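Local structure of two-domain protein containing predicted PHP-like metal-dependent phosphoesterase (Bacteroides vulgatus ATCC 8482, 3E38) at residues Y44-D49 and Q197-D202; S111-Q116 and K127-F132; A156-G161 and K185-I190; P252-C257 and V322-T327. The protein is probably a metal-dependent phosphoesterase of the PHP type that holds three zinc ions and may act as a 5'-3' exonuclease on DNA or RNA. All coordinates share one frame; numbering follows the deposited sequence.

Interaction 1 (Y44-D49 and Q197-D202)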
# COMPACT_ATOMS: atom_id res chain seq x y z
N TYR B 44 -19.19 -0.82 -8.88
CA TYR B 44 -19.48 0.37 -8.11
C TYR B 44 -18.20 0.89 -7.48
O TYR B 44 -17.78 2.05 -7.64
CB TYR B 44 -20.49 0.07 -6.99
CG TYR B 44 -20.85 1.28 -6.21
CD1 TYR B 44 -21.54 2.32 -6.80
CD2 TYR B 44 -20.46 1.42 -4.88
CE1 TYR B 44 -21.86 3.46 -6.10
CE2 TYR B 44 -20.80 2.56 -4.15
CZ TYR B 44 -21.50 3.57 -4.79
OH TYR B 44 -21.86 4.72 -4.15
N ARG B 45 -17.61 0.02 -6.70
CA ARG B 45 -16.41 0.36 -5.92
C ARG B 45 -15.28 0.90 -6.79
O ARG B 45 -14.59 1.86 -6.42
CB ARG B 45 -15.94 -0.85 -5.11
CG ARG B 45 -14.92 -0.53 -4.08
CD ARG B 45 -14.78 -1.68 -3.04
NE ARG B 45 -14.41 -2.96 -3.65
CZ ARG B 45 -15.11 -4.08 -3.60
NH1 ARG B 45 -16.23 -4.16 -2.89
NH2 ARG B 45 -14.63 -5.15 -4.23
N ASP B 46 -15.13 0.30 -7.96
CA ASP B 46 -14.07 0.67 -8.91
C ASP B 46 -14.41 1.89 -9.77
O ASP B 46 -13.67 2.20 -10.70
CB ASP B 46 -13.77 -0.46 -9.92
CG ASP B 46 -13.17 -1.75 -9.30
OD1 ASP B 46 -12.94 -1.83 -8.07
OD2 ASP B 46 -12.94 -2.71 -10.11
N GLY B 47 -15.55 2.51 -9.57
CA GLY B 47 -15.91 3.72 -10.34
C GLY B 47 -16.39 3.50 -11.77
O GLY B 47 -16.30 4.37 -12.65
N LEU B 48 -16.87 2.29 -11.99
CA LEU B 48 -17.38 1.88 -13.27
C LEU B 48 -18.75 2.41 -13.36
O LEU B 48 -19.36 2.69 -12.34
CB LEU B 48 -17.44 0.36 -13.41
CG LEU B 48 -16.20 -0.49 -13.46
CD1 LEU B 48 -16.63 -1.89 -14.00
CD2 LEU B 48 -15.21 0.16 -14.36
N ASP B 49 -19.23 2.50 -14.60
CA ASP B 49 -20.58 2.99 -14.91
C ASP B 49 -21.51 1.90 -15.44
O ASP B 49 -22.75 1.94 -15.31
CB ASP B 49 -20.48 4.08 -15.96
CG ASP B 49 -19.76 5.31 -15.46
OD1 ASP B 49 -20.18 5.88 -14.43
OD2 ASP B 49 -18.79 5.73 -16.10
N GLN B 197 -12.20 -14.61 -11.02
CA GLN B 197 -11.88 -14.56 -9.61
C GLN B 197 -12.50 -13.34 -8.97
O GLN B 197 -13.07 -12.53 -9.66
CB GLN B 197 -10.36 -14.44 -9.43
CG GLN B 197 -9.55 -15.60 -9.90
CD GLN B 197 -9.59 -16.78 -8.95
OE1 GLN B 197 -10.12 -16.70 -7.84
NE2 GLN B 197 -9.05 -17.90 -9.40
N PRO B 198 -12.44 -13.22 -7.65
CA PRO B 198 -12.76 -11.89 -7.11
C PRO B 198 -11.81 -10.86 -7.76
O PRO B 198 -10.69 -11.20 -8.17
CB PRO B 198 -12.54 -12.06 -5.58
CG PRO B 198 -12.82 -13.56 -5.35
CD PRO B 198 -12.24 -14.23 -6.59
N ILE B 199 -12.29 -9.63 -7.96
CA ILE B 199 -11.51 -8.63 -8.69
C ILE B 199 -10.15 -8.38 -8.00
O ILE B 199 -9.11 -8.28 -8.64
CB ILE B 199 -12.32 -7.30 -8.92
CG1 ILE B 199 -11.71 -6.45 -10.03
CG2 ILE B 199 -12.48 -6.50 -7.61
CD1 ILE B 199 -11.82 -7.06 -11.50
N GLN B 200 -10.16 -8.36 -6.67
CA GLN B 200 -8.96 -8.03 -5.91
C GLN B 200 -7.89 -9.10 -6.06
O GLN B 200 -6.74 -8.86 -5.82
CB GLN B 200 -9.26 -7.83 -4.42
CG GLN B 200 -10.39 -6.82 -4.06
CD GLN B 200 -11.72 -7.47 -3.76
OE1 GLN B 200 -12.07 -8.45 -4.40
NE2 GLN B 200 -12.46 -6.94 -2.75
N THR B 201 -8.31 -10.29 -6.44
CA THR B 201 -7.42 -11.44 -6.55
C THR B 201 -6.52 -11.33 -7.78
O THR B 201 -5.37 -11.83 -7.78
CB THR B 201 -8.20 -12.77 -6.62
OG1 THR B 201 -8.76 -13.08 -5.32
CG2 THR B 201 -7.31 -13.90 -7.04
N ASP B 202 -7.01 -10.62 -8.79
CA ASP B 202 -6.27 -10.47 -10.07
C ASP B 202 -5.68 -9.11 -10.36
O ASP B 202 -5.04 -8.92 -11.37
CB ASP B 202 -7.16 -10.84 -11.27
CG ASP B 202 -7.37 -12.35 -11.41
OD1 ASP B 202 -6.88 -13.12 -10.54
OD2 ASP B 202 -8.03 -12.75 -12.37
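Arg45, the last residue of helix 36-45, and Asp46 just after it reach across to Ile199 and Gln200 without a single hydrogen bond between the two segments, a reminder that polar side chains can meet while spending their bonding elsewhere. The closest approach brings Arg45 NH2 to 3.2 Å from Gln200 NE2, and since both are donors it is contact alone. The two side chains lie nearly perpendicular, yet their guanidinium and amide planes are only 22° apart. Ile199 CG2 sits at the edge of the same guanidinium, 4.2 Å from Arg45 NH2. Beside this pair, Asp46 and Ile199 run antiparallel alongside one another, with Asp46 OD2 3.9 Å from Ile199 CG1. Arg45 gets there with CG anti to its backbone N (chi1 -167°) and a bend at chi3, which turns the guanidinium toward Gln200.

Two of the polar ends have partners beyond the two segments. Asp46 OD2 forms a salt bridge with Arg211, while Gln200 NE2 donates to Thr201 OG1 of the second subunit, on which Arg45 also packs. Behind Asp46, Gly47 ends the helix in a Schellman motif, its N bonded to Tyr44 O at 3.0 Å. Ile199, a few residues after the zinc ligands Asp194 and His196, has its N bonded to Glu42 OE2 of helix 36-45. The contact thus ties a helix end to the chain following two metal ligands, at a subunit interface; chemically, the carboxylate of Asp46 probably offsets some of the positive charge that Arg45 and Arg211 bring here.

Interaction 2 (S111-Q116 and K127-F132)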
# COMPACT_ATOMS: atom_id res chain seq x y z
N SER B 111 -30.83 -14.56 -23.43
CA SER B 111 -29.60 -15.35 -23.57
C SER B 111 -29.82 -16.78 -24.05
O SER B 111 -29.04 -17.33 -24.85
CB SER B 111 -28.80 -15.36 -22.26
OG SER B 111 -28.23 -14.05 -21.99
N ASN B 112 -30.95 -17.31 -23.63
CA ASN B 112 -31.32 -18.71 -23.88
C ASN B 112 -31.22 -19.19 -25.33
O ASN B 112 -30.75 -20.29 -25.59
CB ASN B 112 -32.71 -18.98 -23.37
CG ASN B 112 -32.74 -19.14 -21.88
OD1 ASN B 112 -31.73 -19.53 -21.29
ND2 ASN B 112 -33.87 -18.86 -21.26
N PRO B 113 -31.71 -18.38 -26.25
CA PRO B 113 -31.69 -18.82 -27.64
C PRO B 113 -30.30 -18.99 -28.21
O PRO B 113 -30.15 -19.56 -29.28
CB PRO B 113 -32.42 -17.67 -28.38
CG PRO B 113 -33.28 -17.07 -27.38
CD PRO B 113 -32.63 -17.25 -26.05
N LEU B 114 -29.29 -18.47 -27.49
CA LEU B 114 -27.89 -18.57 -27.98
C LEU B 114 -27.31 -20.00 -27.84
O LEU B 114 -26.29 -20.38 -28.42
CB LEU B 114 -26.95 -17.53 -27.35
CG LEU B 114 -27.05 -16.12 -27.93
CD1 LEU B 114 -28.52 -15.60 -27.94
CD2 LEU B 114 -26.08 -15.18 -27.17
N GLU B 115 -28.03 -20.82 -27.10
CA GLU B 115 -27.64 -22.21 -26.93
C GLU B 115 -28.13 -22.97 -28.15
O GLU B 115 -29.30 -23.26 -28.27
CB GLU B 115 -28.22 -22.78 -25.65
CG GLU B 115 -27.72 -24.15 -25.35
CD GLU B 115 -28.25 -24.69 -24.03
OE1 GLU B 115 -28.89 -23.95 -23.25
OE2 GLU B 115 -28.00 -25.88 -23.75
N GLN B 116 -27.22 -23.23 -29.08
CA GLN B 116 -27.56 -23.97 -30.32
C GLN B 116 -26.47 -24.95 -30.63
O GLN B 116 -25.35 -24.78 -30.22
CB GLN B 116 -27.74 -23.05 -31.51
CG GLN B 116 -28.77 -21.97 -31.34
CD GLN B 116 -30.17 -22.51 -31.21
OE1 GLN B 116 -30.48 -23.54 -31.78
NE2 GLN B 116 -31.03 -21.79 -30.49
N LYS B 127 -27.73 -12.19 -33.46
CA LYS B 127 -27.91 -11.21 -34.52
C LYS B 127 -29.35 -10.77 -34.62
O LYS B 127 -29.70 -9.60 -34.80
CB LYS B 127 -27.56 -11.85 -35.87
CG LYS B 127 -27.72 -10.91 -37.05
CD LYS B 127 -27.06 -9.63 -36.74
CE LYS B 127 -26.80 -8.79 -37.92
NZ LYS B 127 -25.95 -7.65 -37.41
N LYS B 128 -30.19 -11.78 -34.51
CA LYS B 128 -31.63 -11.61 -34.61
C LYS B 128 -32.09 -10.66 -33.55
O LYS B 128 -33.05 -9.93 -33.72
CB LYS B 128 -32.31 -12.97 -34.47
CG LYS B 128 -33.79 -12.98 -34.60
CD LYS B 128 -34.33 -14.42 -34.53
CE LYS B 128 -35.87 -14.43 -34.36
NZ LYS B 128 -36.43 -15.76 -34.01
N GLN B 129 -31.39 -10.66 -32.43
CA GLN B 129 -31.74 -9.77 -31.32
C GLN B 129 -31.07 -8.43 -31.53
O GLN B 129 -31.18 -7.53 -30.72
CB GLN B 129 -31.33 -10.37 -29.98
CG GLN B 129 -32.01 -11.67 -29.69
CD GLN B 129 -31.71 -12.19 -28.33
OE1 GLN B 129 -31.41 -11.43 -27.41
NE2 GLN B 129 -31.79 -13.52 -28.17
N GLY B 130 -30.37 -8.30 -32.64
CA GLY B 130 -29.62 -7.07 -32.93
C GLY B 130 -28.49 -6.77 -31.94
O GLY B 130 -28.12 -5.62 -31.71
N ALA B 131 -27.97 -7.82 -31.32
CA ALA B 131 -26.84 -7.74 -30.36
C ALA B 131 -25.60 -7.04 -30.90
O ALA B 131 -25.30 -7.14 -32.09
CB ALA B 131 -26.42 -9.15 -29.92
N PHE B 132 -24.88 -6.39 -29.99
CA PHE B 132 -23.55 -5.83 -30.33
C PHE B 132 -22.58 -6.97 -30.04
O PHE B 132 -22.55 -7.54 -28.95
CB PHE B 132 -23.22 -4.56 -29.58
CG PHE B 132 -21.86 -4.00 -29.92
CD1 PHE B 132 -20.72 -4.42 -29.22
CD2 PHE B 132 -21.71 -3.02 -30.92
CE1 PHE B 132 -19.45 -3.91 -29.51
CE2 PHE B 132 -20.45 -2.48 -31.23
CZ PHE B 132 -19.30 -2.93 -30.50
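Pro113 and Leu114 belong to a short 3-10 turn, and they face Gln129 where helix 119-128 has just ended. The backbones stay well apart, with Pro113 CA 9.8 Å from Gln129 CA. Gly130 takes positive phi (63°) and closes the helix as a Schellman motif, while Leu114 N bonds to Ser111 O at 2.9 Å within the turn.

Side chains bridge the distance. Gln129 extends beyond CG, and its NE2 touches two apolar groups, Pro113 CG and Leu114 CD1, each at 3.9 Å. Its chain comes in square to the proline ring. The amide itself is held by the loop just ahead of the turn: OE1 accepts from Ser109 N and NE2 donates to Asp110 O, a pairing that fixes which way round the group lies. Just after the turn, Gln116 NE2 donates back to Pro113 O at 2.7 Å in a nearly straight bond (177°), approaching tilted from the carbonyl plane.

Pro113 and Leu114 also lie against Glu125 of helix 119-128, and Leu114 reaches Ala105 of strand 102-106. The turn therefore packs beside the helix it precedes, while the chain beyond Gly130 enters strand 132-135, the antiparallel neighbour of strand 102-106.

Interaction 3 (A156-G161 and K185-I190)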
# COMPACT_ATOMS: atom_id res chain seq x y z
N ALA B 156 -16.01 -14.34 -42.49
CA ALA B 156 -17.41 -14.64 -42.76
C ALA B 156 -18.25 -13.89 -41.76
O ALA B 156 -19.09 -13.09 -42.10
CB ALA B 156 -17.68 -16.15 -42.67
N LEU B 157 -17.98 -14.18 -40.51
CA LEU B 157 -18.71 -13.55 -39.40
C LEU B 157 -18.77 -12.04 -39.59
O LEU B 157 -19.80 -11.42 -39.38
CB LEU B 157 -18.06 -13.89 -38.05
CG LEU B 157 -18.41 -15.24 -37.44
CD1 LEU B 157 -17.32 -15.71 -36.51
CD2 LEU B 157 -19.76 -15.13 -36.72
N TYR B 158 -17.66 -11.47 -40.01
CA TYR B 158 -17.56 -10.01 -40.17
C TYR B 158 -18.40 -9.51 -41.31
O TYR B 158 -18.91 -8.40 -41.28
CB TYR B 158 -16.10 -9.58 -40.39
CG TYR B 158 -15.89 -8.18 -40.95
CD1 TYR B 158 -15.94 -7.06 -40.13
CD2 TYR B 158 -15.54 -7.98 -42.29
CE1 TYR B 158 -15.71 -5.78 -40.61
CE2 TYR B 158 -15.31 -6.69 -42.80
CZ TYR B 158 -15.39 -5.60 -41.95
OH TYR B 158 -15.16 -4.34 -42.42
N GLN B 159 -18.58 -10.34 -42.31
CA GLN B 159 -19.35 -9.91 -43.49
C GLN B 159 -20.83 -10.14 -43.27
O GLN B 159 -21.65 -9.52 -43.92
CB GLN B 159 -18.86 -10.61 -44.75
CG GLN B 159 -17.51 -10.06 -45.22
CD GLN B 159 -16.90 -10.90 -46.31
OE1 GLN B 159 -17.33 -12.03 -46.53
NE2 GLN B 159 -15.88 -10.37 -46.99
N GLU B 160 -21.14 -11.00 -42.32
CA GLU B 160 -22.54 -11.34 -42.01
C GLU B 160 -23.11 -10.29 -41.07
O GLU B 160 -24.28 -10.30 -40.76
CB GLU B 160 -22.70 -12.68 -41.25
CG GLU B 160 -21.83 -13.88 -41.57
CD GLU B 160 -22.11 -14.45 -42.92
OE1 GLU B 160 -22.57 -13.68 -43.78
OE2 GLU B 160 -21.83 -15.66 -43.12
N GLY B 161 -22.25 -9.44 -40.54
CA GLY B 161 -22.71 -8.44 -39.58
C GLY B 161 -22.69 -8.96 -38.16
O GLY B 161 -23.42 -8.47 -37.27
N LYS B 185 -10.63 -2.78 -40.56
CA LYS B 185 -12.01 -3.27 -40.75
C LYS B 185 -13.07 -2.35 -40.14
O LYS B 185 -14.26 -2.65 -40.13
CB LYS B 185 -12.07 -4.71 -40.22
CG LYS B 185 -11.50 -5.67 -41.26
CD LYS B 185 -10.84 -6.97 -40.76
CE LYS B 185 -10.32 -7.78 -42.02
NZ LYS B 185 -9.16 -8.74 -41.82
N ASN B 186 -12.61 -1.23 -39.61
CA ASN B 186 -13.48 -0.21 -39.01
C ASN B 186 -14.33 -0.70 -37.83
O ASN B 186 -15.54 -0.47 -37.78
CB ASN B 186 -14.42 0.36 -40.07
CG ASN B 186 -15.04 1.68 -39.64
OD1 ASN B 186 -14.52 2.37 -38.77
ND2 ASN B 186 -16.15 2.03 -40.25
N LEU B 187 -13.68 -1.38 -36.89
CA LEU B 187 -14.38 -1.95 -35.76
C LEU B 187 -14.08 -1.20 -34.49
O LEU B 187 -13.13 -0.40 -34.38
CB LEU B 187 -14.00 -3.42 -35.58
CG LEU B 187 -14.19 -4.32 -36.80
CD1 LEU B 187 -13.33 -5.55 -36.76
CD2 LEU B 187 -15.64 -4.73 -36.93
N THR B 188 -14.91 -1.51 -33.51
CA THR B 188 -14.82 -0.92 -32.16
C THR B 188 -13.79 -1.64 -31.32
O THR B 188 -13.89 -2.84 -31.16
CB THR B 188 -16.17 -0.95 -31.48
OG1 THR B 188 -17.06 -0.21 -32.31
CG2 THR B 188 -16.12 -0.35 -30.06
N MSE B 189 -12.78 -0.90 -30.84
CA MSE B 189 -11.74 -1.47 -29.97
C MSE B 189 -12.30 -1.55 -28.57
O MSE B 189 -12.83 -0.58 -28.05
CB MSE B 189 -10.47 -0.63 -29.96
CG MSE B 189 -9.87 -0.47 -31.34
SE MSE B 189 -8.24 0.47 -31.19
CE MSE B 189 -8.10 1.03 -33.11
N ILE B 190 -12.21 -2.76 -28.04
CA ILE B 190 -12.75 -3.13 -26.73
C ILE B 190 -11.71 -3.58 -25.73
O ILE B 190 -10.74 -4.23 -26.04
CB ILE B 190 -13.78 -4.29 -26.84
CG1 ILE B 190 -15.00 -3.89 -27.66
CG2 ILE B 190 -14.31 -4.67 -25.41
CD1 ILE B 190 -15.91 -2.88 -26.97
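Tyr158, from the last turns of helix 152-159, points its ring at the end of helix 176-185 and the link that follows it toward strand 188-192. Two neighbours address the ring differently. Lys185 lies over one face, its CG 3.9 Å above the plane and offset toward the rim, whereas Leu187 comes in at the edge, with CD2 3.8 Å from Tyr158 CE1. A chi1 of 164° swings the ring away from the Tyr158 nitrogen and out from the helix, far enough for the phenol to pass Leu187 and meet the backbone. There Tyr158 OH donates to Lys185 O at 3.0 Å; the bend at the acceptor is marked, the C=O...donor angle being 115°, and the hydroxyl is tilted 28° from the carbonyl plane.

A phenylalanine in place of Tyr158 would probably keep much of the apolar contact but deprive Lys185 O of this donor, giving the ring less to fix its position. The lysine's own chain runs on past the ring, and Trp150 receives it in a cation-pi interaction. Leu187 is backed by Cys182 and Ile166. One aromatic side chain thus combines apolar packing with a single hydrogen bond to a main-chain oxygen, joining one helix to the end of another without a charged pair across the contact.

Interaction 4 (P252-C257 and V322-T327)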
# COMPACT_ATOMS: atom_id res chain seq x y z
N PRO B 252 -7.62 14.40 -29.00
CA PRO B 252 -8.35 15.36 -28.20
C PRO B 252 -8.45 15.00 -26.73
O PRO B 252 -8.69 15.88 -25.89
CB PRO B 252 -9.76 15.35 -28.81
CG PRO B 252 -9.83 14.11 -29.65
CD PRO B 252 -8.42 13.96 -30.16
N PHE B 253 -8.28 13.72 -26.45
CA PHE B 253 -8.40 13.19 -25.04
C PHE B 253 -7.16 13.61 -24.28
O PHE B 253 -7.22 14.11 -23.16
CB PHE B 253 -8.60 11.66 -25.05
CG PHE B 253 -8.85 11.06 -23.70
CD1 PHE B 253 -10.09 11.19 -23.08
CD2 PHE B 253 -7.87 10.32 -23.06
CE1 PHE B 253 -10.33 10.62 -21.83
CE2 PHE B 253 -8.11 9.75 -21.80
CZ PHE B 253 -9.34 9.91 -21.19
N PHE B 254 -6.04 13.49 -24.96
CA PHE B 254 -4.77 13.86 -24.35
C PHE B 254 -4.77 15.32 -24.03
O PHE B 254 -4.27 15.74 -23.02
CB PHE B 254 -3.58 13.59 -25.26
CG PHE B 254 -2.26 14.03 -24.67
CD1 PHE B 254 -1.69 13.33 -23.63
CD2 PHE B 254 -1.60 15.16 -25.15
CE1 PHE B 254 -0.48 13.72 -23.07
CE2 PHE B 254 -0.37 15.56 -24.58
CZ PHE B 254 0.18 14.84 -23.57
N GLU B 255 -5.36 16.08 -24.93
CA GLU B 255 -5.44 17.55 -24.79
C GLU B 255 -6.23 17.93 -23.53
O GLU B 255 -5.99 18.96 -22.89
CB GLU B 255 -6.07 18.15 -26.05
CG GLU B 255 -5.98 19.66 -26.19
CD GLU B 255 -7.02 20.39 -25.36
OE1 GLU B 255 -8.21 20.00 -25.41
OE2 GLU B 255 -6.64 21.38 -24.69
N LYS B 256 -7.12 17.05 -23.12
CA LYS B 256 -7.94 17.27 -21.93
C LYS B 256 -7.25 16.74 -20.67
O LYS B 256 -7.64 17.06 -19.55
CB LYS B 256 -9.26 16.52 -22.08
CG LYS B 256 -10.11 16.96 -23.22
CD LYS B 256 -10.82 18.19 -22.88
CE LYS B 256 -12.00 18.35 -23.81
NZ LYS B 256 -12.72 19.59 -23.45
N CYS B 257 -6.21 15.94 -20.89
CA CYS B 257 -5.50 15.25 -19.77
C CYS B 257 -4.45 16.12 -19.12
O CYS B 257 -4.05 15.89 -17.99
CB CYS B 257 -4.83 13.97 -20.26
SG CYS B 257 -5.95 12.60 -20.58
N VAL B 322 7.54 21.87 -30.07
CA VAL B 322 8.00 20.95 -29.05
C VAL B 322 7.24 19.68 -29.34
O VAL B 322 6.08 19.54 -28.99
CB VAL B 322 7.74 21.52 -27.64
CG1 VAL B 322 8.13 20.52 -26.57
CG2 VAL B 322 8.54 22.83 -27.49
N ASN B 323 7.95 18.79 -30.03
CA ASN B 323 7.42 17.50 -30.52
C ASN B 323 7.77 16.29 -29.69
O ASN B 323 8.92 16.07 -29.28
CB ASN B 323 7.96 17.24 -31.92
CG ASN B 323 7.51 18.28 -32.89
OD1 ASN B 323 6.41 18.84 -32.77
ND2 ASN B 323 8.34 18.56 -33.87
N PHE B 324 6.75 15.47 -29.51
CA PHE B 324 6.89 14.25 -28.74
C PHE B 324 5.78 13.25 -28.98
O PHE B 324 4.65 13.57 -29.38
CB PHE B 324 6.99 14.56 -27.24
CG PHE B 324 5.85 15.38 -26.70
CD1 PHE B 324 4.66 14.78 -26.34
CD2 PHE B 324 5.98 16.75 -26.55
CE1 PHE B 324 3.61 15.54 -25.82
CE2 PHE B 324 4.92 17.51 -26.04
CZ PHE B 324 3.74 16.89 -25.67
N GLU B 325 6.14 12.00 -28.74
CA GLU B 325 5.19 10.90 -28.80
C GLU B 325 4.63 10.62 -27.39
O GLU B 325 5.37 10.66 -26.44
CB GLU B 325 5.89 9.66 -29.32
CG GLU B 325 5.04 8.47 -29.57
CD GLU B 325 5.88 7.24 -29.85
OE1 GLU B 325 7.12 7.38 -29.81
OE2 GLU B 325 5.33 6.13 -30.08
N VAL B 326 3.32 10.39 -27.26
CA VAL B 326 2.76 9.97 -25.96
C VAL B 326 2.76 8.48 -26.11
O VAL B 326 1.79 7.90 -26.59
CB VAL B 326 1.36 10.46 -25.66
CG1 VAL B 326 0.95 10.00 -24.19
CG2 VAL B 326 1.28 11.97 -25.85
N THR B 327 3.86 7.89 -25.66
CA THR B 327 4.17 6.47 -25.91
C THR B 327 3.13 5.49 -25.41
O THR B 327 3.05 4.38 -25.94
CB THR B 327 5.56 6.05 -25.28
OG1 THR B 327 5.53 6.19 -23.85
CG2 THR B 327 6.72 6.88 -25.86
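Phe254 of helix 247-257 packs against Phe324 and Val326 on strand 321-326 of the Ig-like domain, whose two antiparallel sheets are characteristic of an immunoglobulin-like beta sandwich. The helix leads directly into the first strand of that domain, and the aromatic residue turns back onto a strand of the five-stranded sheet.

The tight part is the meeting with Val326. Its CG2 methyl lies over the ring face in a CH-pi contact, 3.8 Å from the Phe254 centroid and 14° off the normal. Phe324 makes the looser approach: the edge of its ring, at CE1, stands 4.2 Å from Phe254 CZ. Leu284 touches all three side chains, Leu337 adds to the packing on Phe254, and Tyr339 meets Phe254 edge-to-face. Replacing Phe254 by an alanine is likely to open a gap beneath Val326 and deprive Tyr339 of its aromatic partner.

The solvent side begins one residue on, where Glu255 is exposed, and on the strand the polar side chains alternate with the buried ones. Asn323 bonds to Thr340 and Ala288, and Glu325 OE2 accepts from Gly336 N. Rotation at chi1 (177°) carries the Phe254 ring out from the helix toward the strand, and its CE1 atom ends 3.7 Å from Val326 CG2.

In the fold
Interactions 1, 2 and 3 all belong to the metal-binding part of the chain, and interaction 4 joins the Ig-like domain to the helix leading into it. Along the sequence, interactions 2 and 3 follow one another inside the long loop closed by interaction 1; interaction 4 comes after all three. Interactions 2 and 3 have centres about 17 Å apart and touch through a probable hydrogen bond from Lys127 NZ to Gly161 O, with Phe132 packing on Thr188. Their strands 132-135 and 188-192 share the mixed sheet. Interactions 2 and 4 are farthest apart, at about 40 Å between centres, as befits a two-domain protein whose zinc sites all lie in one part.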